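Local coordinates for erythrocyte membrane protein 1 (PDB 6S8T), which probably binds host cell-surface receptors for the infected erythrocyte, this chain being the ICAM-1-binding DBLbeta domain of a much larger adhesion protein, at residues N62-L65 with Q66-N69; A343-E346 with Y347-K350. All blocks are in the same frame, centred on the assembly; numbering follows the deposited sequence.

Contact 1 (N62-L65 with Q66-N69)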
loop_
_atom_site.group_PDB
_atom_site.type_symbol
_atom_site.label_atom_id
_atom_site.label_comp_id
_atom_site.label_asym_id
_atom_site.label_seq_id
_atom_site.Cartn_x
_atom_site.Cartn_y
_atom_site.Cartn_z
ATOM N N ASN A 62 -11.976 0.066 -23.023
ATOM C CA ASN A 62 -12.133 -1.077 -23.911
ATOM C C ASN A 62 -10.808 -1.775 -24.206
ATOM O O ASN A 62 -10.716 -2.525 -25.184
ATOM C CB ASN A 62 -12.799 -0.645 -25.219
ATOM C CG ASN A 62 -14.238 -0.200 -25.026
ATOM O OD1 ASN A 62 -14.930 -0.667 -24.121
ATOM N ND2 ASN A 62 -14.696 0.706 -25.885
ATOM N N ILE A 63 -9.782 -1.541 -23.387
ATOM C CA ILE A 63 -8.498 -2.204 -23.590
ATOM C C ILE A 63 -8.646 -3.688 -23.279
ATOM O O ILE A 63 -9.227 -4.073 -22.255
ATOM C CB ILE A 63 -7.403 -1.546 -22.735
ATOM C CG1 ILE A 63 -6.059 -2.251 -22.940
ATOM C CG2 ILE A 63 -7.786 -1.536 -21.262
ATOM C CD1 ILE A 63 -4.898 -1.577 -22.230
ATOM N N THR A 64 -8.134 -4.528 -24.170
ATOM C CA THR A 64 -8.298 -5.969 -24.086
ATOM C C THR A 64 -6.953 -6.640 -23.819
ATOM O O THR A 64 -5.936 -5.979 -23.574
ATOM C CB THR A 64 -8.940 -6.498 -25.372
ATOM O OG1 THR A 64 -8.059 -6.258 -26.478
ATOM C CG2 THR A 64 -10.269 -5.803 -25.633
ATOM N N LEU A 65 -6.953 -7.974 -23.869
ATOM C CA LEU A 65 -5.731 -8.748 -23.704
ATOM C C LEU A 65 -4.853 -8.726 -24.948
ATOM O O LEU A 65 -3.668 -9.065 -24.860
ATOM C CB LEU A 65 -6.067 -10.199 -23.342
ATOM C CG LEU A 65 -6.381 -10.549 -21.884
ATOM C CD1 LEU A 65 -7.623 -9.833 -21.370
ATOM C CD2 LEU A 65 -6.532 -12.058 -21.730
ATOM N N GLN A 66 -5.408 -8.343 -26.100
ATOM C CA GLN A 66 -4.608 -8.239 -27.315
ATOM C C GLN A 66 -3.664 -7.043 -27.285
ATOM O O GLN A 66 -2.638 -7.065 -27.973
ATOM C CB GLN A 66 -5.517 -8.150 -28.540
ATOM C CG GLN A 66 -6.363 -9.388 -28.782
ATOM C CD GLN A 66 -7.281 -9.230 -29.977
ATOM O OE1 GLN A 66 -7.836 -10.206 -30.484
ATOM N NE2 GLN A 66 -7.446 -7.994 -30.435
ATOM N N HIS A 67 -3.982 -6.011 -26.508
ATOM C CA HIS A 67 -3.147 -4.813 -26.409
ATOM C C HIS A 67 -2.070 -4.972 -25.341
ATOM O O HIS A 67 -1.857 -4.096 -24.505
ATOM C CB HIS A 67 -4.021 -3.595 -26.131
ATOM C CG HIS A 67 -5.110 -3.396 -27.138
ATOM N ND1 HIS A 67 -6.282 -4.121 -27.119
ATOM C CD2 HIS A 67 -5.201 -2.563 -28.201
ATOM C CE1 HIS A 67 -7.050 -3.739 -28.123
ATOM N NE2 HIS A 67 -6.418 -2.794 -28.795
ATOM N N SER A 68 -1.375 -6.106 -25.375
ATOM C CA SER A 68 -0.355 -6.435 -24.392
ATOM C C SER A 68 0.811 -7.126 -25.079
ATOM O O SER A 68 0.641 -7.788 -26.107
ATOM C CB SER A 68 -0.919 -7.334 -23.284
ATOM O OG SER A 68 0.116 -7.871 -22.480
ATOM N N ASN A 69 2.001 -6.969 -24.498
ATOM C CA ASN A 69 3.208 -7.627 -24.981
ATOM C C ASN A 69 3.630 -8.789 -24.087
ATOM O O ASN A 69 4.813 -9.140 -24.041
ATOM C CB ASN A 69 4.350 -6.620 -25.123
ATOM C CG ASN A 69 4.316 -5.884 -26.449
ATOM O OD1 ASN A 69 3.913 -6.439 -27.470
ATOM N ND2 ASN A 69 4.748 -4.627 -26.443
#
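Thr64 and His67 meet where the chain bends without regular helix or strand, and the bend tightens into an inverse gamma turn centred on His67. Its weak backbone bond runs from Ser68 N to Gln66 O, at 3.0 Å.

The Thr64 hydroxyl carries most of the polar contact. Thr64 OG1 lies 2.9 Å from His67 ND1 in a hydrogen bond, and either atom could be the donor. The hydroxyl comes to the edge of the imidazole, close to the ring plane. Thr64 CB lies at the same edge, in plane. The first torsion of Thr64 sets OG1 between the backbone N and the carbonyl carbon (chi1 64°), which turns it to the inside of the bend. There it also receives a weak, bent bond from Gln66 N, 3.4 Å from Thr64 OG1, with an N-H...O angle of 144°. One side-chain oxygen thus links to both a ring nitrogen and a backbone amide.

Residues 62-69 belong to the long loop between helix 16-32 and strand 97-98 of the DBLbeta domain. They sit at the surface, and the two ends are held differently. Ile63 packs on Leu147 and Lys150 of helix 137-163. Ser68 is buried, and its OG bonds to Asp144 of the same helix, which also takes the backbone amide of Asn69.

Ile63 CG1 touches His67 CB at 4.0 Å, the two side chains running past each other in opposite directions. Two other carbons make van der Waals contact with oxygens. Gln66 CB lies 3.8 Å from Thr64 OG1, while the rest of the Gln66 chain extends onward. Ser68 CB rests against Leu65 O at 3.6 Å.

Contact 2 (A343-E346 with Y347-K350)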
loop_
_atom_site.group_PDB
_atom_site.type_symbol
_atom_site.label_atom_id
_atom_site.label_comp_id
_atom_site.label_asym_id
_atom_site.label_seq_id
_atom_site.Cartn_x
_atom_site.Cartn_y
_atom_site.Cartn_z
ATOM N N ALA A 343 -12.936 -19.135 24.134
ATOM C CA ALA A 343 -12.984 -17.960 23.272
ATOM C C ALA A 343 -11.974 -16.904 23.705
ATOM O O ALA A 343 -11.413 -16.204 22.854
ATOM C CB ALA A 343 -14.396 -17.373 23.254
ATOM N N CYS A 344 -11.728 -16.774 25.013
ATOM C CA CYS A 344 -10.727 -15.818 25.484
ATOM C C CYS A 344 -9.322 -16.253 25.093
ATOM O O CYS A 344 -8.473 -15.413 24.769
ATOM C CB CYS A 344 -10.816 -15.648 27.002
ATOM S SG CYS A 344 -12.375 -14.992 27.632
ATOM N N GLU A 345 -9.052 -17.560 25.136
ATOM C CA GLU A 345 -7.731 -18.056 24.768
ATOM C C GLU A 345 -7.426 -17.777 23.301
ATOM O O GLU A 345 -6.313 -17.358 22.960
ATOM C CB GLU A 345 -7.636 -19.552 25.063
ATOM C CG GLU A 345 -6.259 -20.140 24.828
ATOM C CD GLU A 345 -5.303 -19.858 25.968
ATOM O OE1 GLU A 345 -5.369 -20.577 26.989
ATOM O OE2 GLU A 345 -4.494 -18.914 25.849
ATOM N N GLU A 346 -8.405 -18.000 22.417
ATOM C CA GLU A 346 -8.206 -17.719 20.999
ATOM C C GLU A 346 -8.012 -16.230 20.746
ATOM O O GLU A 346 -7.252 -15.849 19.847
ATOM C CB GLU A 346 -9.387 -18.240 20.180
ATOM C CG GLU A 346 -9.564 -19.750 20.226
ATOM C CD GLU A 346 -10.754 -20.234 19.407
ATOM O OE1 GLU A 346 -11.432 -19.392 18.778
ATOM O OE2 GLU A 346 -11.011 -21.458 19.395
ATOM N N TYR A 347 -8.687 -15.380 21.524
ATOM C CA TYR A 347 -8.513 -13.940 21.369
ATOM C C TYR A 347 -7.093 -13.520 21.739
ATOM O O TYR A 347 -6.446 -12.769 21.000
ATOM C CB TYR A 347 -9.543 -13.193 22.218
ATOM C CG TYR A 347 -9.506 -11.692 22.044
ATOM C CD1 TYR A 347 -8.680 -10.900 22.839
ATOM C CD2 TYR A 347 -10.296 -11.062 21.087
ATOM C CE1 TYR A 347 -8.637 -9.527 22.683
ATOM C CE2 TYR A 347 -10.263 -9.686 20.926
ATOM C CZ TYR A 347 -9.429 -8.925 21.727
ATOM O OH TYR A 347 -9.388 -7.559 21.573
ATOM N N LYS A 348 -6.585 -14.012 22.872
ATOM C CA LYS A 348 -5.252 -13.620 23.320
ATOM C C LYS A 348 -4.177 -14.063 22.333
ATOM O O LYS A 348 -3.198 -13.342 22.108
ATOM C CB LYS A 348 -4.974 -14.194 24.710
ATOM C CG LYS A 348 -3.615 -13.816 25.282
ATOM C CD LYS A 348 -3.422 -14.379 26.683
ATOM C CE LYS A 348 -3.476 -15.899 26.683
ATOM N NZ LYS A 348 -2.406 -16.500 25.837
ATOM N N LYS A 349 -4.345 -15.243 21.729
ATOM C CA LYS A 349 -3.335 -15.746 20.801
ATOM C C LYS A 349 -3.279 -14.908 19.529
ATOM O O LYS A 349 -2.191 -14.585 19.042
ATOM C CB LYS A 349 -3.611 -17.211 20.465
ATOM C CG LYS A 349 -3.404 -18.165 21.631
ATOM C CD LYS A 349 -3.742 -19.595 21.244
ATOM C CE LYS A 349 -3.523 -20.546 22.408
ATOM N NZ LYS A 349 -3.892 -21.947 22.057
ATOM N N LYS A 350 -4.440 -14.546 18.976
ATOM C CA LYS A 350 -4.457 -13.759 17.747
ATOM C C LYS A 350 -3.930 -12.349 17.979
ATOM O O LYS A 350 -3.150 -11.832 17.170
ATOM C CB LYS A 350 -5.872 -13.702 17.171
ATOM C CG LYS A 350 -6.214 -14.834 16.224
ATOM C CD LYS A 350 -7.377 -14.444 15.326
ATOM C CE LYS A 350 -7.700 -15.539 14.326
ATOM N NZ LYS A 350 -8.225 -16.758 14.999
#
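Glu345 reaches along one turn of helix 335-372 to meet Lys348 and Lys349. The tight part is the helical backbone. Tyr347 N bonds to Ala343 O, and Lys350 N bonds to Glu346 O. Between them, Lys348 N lies 3.0 Å from Cys344 O, with an N-H...O angle of 162°. Lys349 N lies 3.1 Å from Glu345 O.

The packed side of this helix faces helix 293-319. Ala343 and Cys344 touch Leu316, and Cys344 is joined to Cys466 by a disulfide. With CG anti to its N (chi1 -176°), the buried Tyr347 directs its ring away from the preceding turn, and its OH bonds to Gln309.

The solvent side is looser and charged. Glu345 bends at its second torsion (chi2 79°), and Lys348 folds at its outer two. The two chains lie side by side, pointing the same way. Glu345 OE2 meets Lys348 NZ at 3.2 Å, a salt bridge whose hydrogen bond is weak. Lys349 stays extended and crosses Glu345, with Lys349 CE 3.7 Å from Glu345 CG. Its ammonium is not in contact with the carboxylate: Lys349 NZ stands 4.9 Å from Glu345 OE2.

One carboxylate thus faces two lysines but pairs directly with one of them. The nearby positive charges would probably favour its ionised form.

In the fold
Contact 1 comes first along the chain and closes before contact 2 opens. Their centres are 48 Å apart, and their nearest atoms about 36 Å apart. They lie on opposite sides of the chain's centre and share no helix or strand. Residues 62-69 form part of a surface loop resting on helix 137-163. Residues 343-350 lie on helix 335-372, in a predicted coiled-coil region, against helix 293-319, and this helix is tied covalently near the C-terminus of the chain. The contacts therefore mark two distant regions of one DBLbeta domain built mainly from helices and loops: a loop held on a helix, and a helix paired with another.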